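Side-chain contact in multiple antibiotic resistance protein MarR (PDB 1JGS), which represses the marRAB operon, which is involved in activating antibiotic resistance and oxidative stress genes, by binding the marO operator/promoter: residues 41-46 with 52-57. Residues are numbered along the deposited sequence; the frame is centred on the assembly and turned at random.
Sequences CSIRCA and VELKKV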
loop_
_atom_site.group_PDB
_atom_site.type_symbol
_atom_site.label_atom_id
_atom_site.label_comp_id
_atom_site.label_asym_id
_atom_site.label_seq_id
_atom_site.Cartn_x
_atom_site.Cartn_y
_atom_site.Cartn_z
ATOM N N CYS A 41 1.622 -14.385 -1.448
ATOM C CA CYS A 41 0.297 -14.352 -2.043
ATOM C C CYS A 41 0.380 -13.922 -3.502
ATOM O O CYS A 41 -0.365 -14.421 -4.346
ATOM C CB CYS A 41 -0.603 -13.398 -1.263
ATOM S SG CYS A 41 -0.900 -13.907 0.439
ATOM N N SER A 42 1.293 -13.002 -3.797
ATOM C CA SER A 42 1.463 -12.504 -5.163
ATOM C C SER A 42 2.067 -13.529 -6.115
ATOM O O SER A 42 1.691 -13.592 -7.275
ATOM C CB SER A 42 2.345 -11.255 -5.168
ATOM O OG SER A 42 1.762 -10.219 -4.399
ATOM N N ILE A 43 3.028 -14.312 -5.632
ATOM C CA ILE A 43 3.669 -15.313 -6.470
ATOM C C ILE A 43 2.655 -16.427 -6.707
ATOM O O ILE A 43 2.539 -16.955 -7.811
ATOM C CB ILE A 43 4.919 -15.892 -5.778
ATOM C CG1 ILE A 43 5.999 -14.811 -5.672
ATOM C CG2 ILE A 43 5.441 -17.099 -6.547
ATOM C CD1 ILE A 43 7.324 -15.305 -5.091
ATOM N N ARG A 44 1.923 -16.766 -5.650
ATOM C CA ARG A 44 0.911 -17.798 -5.718
ATOM C C ARG A 44 -0.058 -17.556 -6.882
ATOM O O ARG A 44 -0.105 -18.342 -7.846
ATOM C CB ARG A 44 0.135 -17.847 -4.397
ATOM C CG ARG A 44 -1.064 -18.787 -4.413
ATOM C CD ARG A 44 -1.734 -18.868 -3.059
ATOM N NE ARG A 44 -3.054 -19.465 -3.189
ATOM C CZ ARG A 44 -3.946 -19.549 -2.208
ATOM N NH1 ARG A 44 -3.668 -19.077 -0.997
ATOM N NH2 ARG A 44 -5.134 -20.084 -2.447
ATOM N N CYS A 45 -0.820 -16.465 -6.777
ATOM C CA CYS A 45 -1.815 -16.067 -7.774
ATOM C C CYS A 45 -1.334 -16.219 -9.193
ATOM O O CYS A 45 -2.061 -16.699 -10.068
ATOM C CB CYS A 45 -2.218 -14.614 -7.557
ATOM S SG CYS A 45 -2.984 -14.321 -5.982
ATOM N N ALA A 46 -0.102 -15.791 -9.414
ATOM C CA ALA A 46 0.502 -15.855 -10.724
ATOM C C ALA A 46 1.066 -17.240 -11.071
ATOM O O ALA A 46 1.485 -17.464 -12.216
ATOM C CB ALA A 46 1.590 -14.813 -10.810
ATOM N N VAL A 52 11.322 -9.458 -11.805
ATOM C CA VAL A 52 11.038 -8.107 -12.276
ATOM C C VAL A 52 9.537 -7.845 -12.385
ATOM O O VAL A 52 9.062 -6.780 -11.990
ATOM C CB VAL A 52 11.691 -7.843 -13.629
ATOM C CG1 VAL A 52 11.379 -6.428 -14.071
ATOM C CG2 VAL A 52 13.201 -8.061 -13.528
ATOM N N GLU A 53 8.789 -8.806 -12.923
ATOM C CA GLU A 53 7.339 -8.655 -13.033
ATOM C C GLU A 53 6.792 -8.548 -11.605
ATOM O O GLU A 53 5.909 -7.740 -11.312
ATOM C CB GLU A 53 6.727 -9.871 -13.731
ATOM C CG GLU A 53 5.216 -9.800 -13.936
ATOM C CD GLU A 53 4.811 -8.909 -15.097
ATOM O OE1 GLU A 53 5.120 -7.698 -15.063
ATOM O OE2 GLU A 53 4.179 -9.422 -16.046
ATOM N N LEU A 54 7.332 -9.371 -10.713
ATOM C CA LEU A 54 6.910 -9.356 -9.321
ATOM C C LEU A 54 7.262 -7.991 -8.717
ATOM O O LEU A 54 6.523 -7.436 -7.897
ATOM C CB LEU A 54 7.619 -10.481 -8.558
ATOM C CG LEU A 54 7.308 -10.642 -7.069
ATOM C CD1 LEU A 54 5.810 -10.799 -6.850
ATOM C CD2 LEU A 54 8.064 -11.857 -6.546
ATOM N N LYS A 55 8.403 -7.457 -9.138
ATOM C CA LYS A 55 8.874 -6.159 -8.669
ATOM C C LYS A 55 7.847 -5.080 -9.034
ATOM O O LYS A 55 7.553 -4.183 -8.242
ATOM C CB LYS A 55 10.233 -5.844 -9.320
ATOM C CG LYS A 55 10.851 -4.518 -8.901
ATOM C CD LYS A 55 11.427 -3.782 -10.106
ATOM C CE LYS A 55 11.879 -2.358 -9.743
ATOM N NZ LYS A 55 10.785 -1.489 -9.167
ATOM N N LYS A 56 7.301 -5.186 -10.240
ATOM C CA LYS A 56 6.313 -4.230 -10.730
ATOM C C LYS A 56 4.981 -4.381 -10.014
ATOM O O LYS A 56 4.337 -3.391 -9.674
ATOM C CB LYS A 56 6.082 -4.414 -12.235
ATOM C CG LYS A 56 7.290 -4.124 -13.110
ATOM C CD LYS A 56 6.924 -4.188 -14.596
ATOM C CE LYS A 56 5.939 -3.085 -14.990
ATOM N NZ LYS A 56 6.519 -1.718 -14.817
ATOM N N VAL A 57 4.564 -5.624 -9.793
ATOM C CA VAL A 57 3.295 -5.886 -9.127
ATOM C C VAL A 57 3.273 -5.417 -7.680
ATOM O O VAL A 57 2.240 -4.989 -7.181
ATOM C CB VAL A 57 2.970 -7.380 -9.133
ATOM C CG1 VAL A 57 1.655 -7.622 -8.413
ATOM C CG2 VAL A 57 2.912 -7.885 -10.563
#
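L54 reaches from helix 51-58 to helix 34-46 and sets its two methyls against neighbouring residues, S42 and I43. L54 CD2 lies 3.7 Å from I43 CG1 and 3.8 Å from I43 CD1. L54 CD1 meets S42 CB at 3.9 Å. The leucine CG is anti to the backbone N (chi1 -180°), which carries the fork toward helix 34-46. I43 does not aim its CB straight at the partner. Its CG1 sits beside the backbone N, and CD1 extends the chain (chi2 -176°). L54 CD2 rests against this extended CG1-CD1 arm, and the two side chains cross at a slant. S42 contributes carbon only; its OG is hydrogen-bonded to K38 O in its own helix. The contact is apolar and small, burying 135 Å² over both sides. I43 and L54 are also the closest backbone pair, 7.4 Å between CA atoms. V52, two residues before L54, touches a bound salicylate. Both helices belong to the winged helix-turn-helix domain of the MarR family. Beyond this contact, I43 packs on V92 and L94 of strand 90-94, and L54 rests on L69 of helix 62-74.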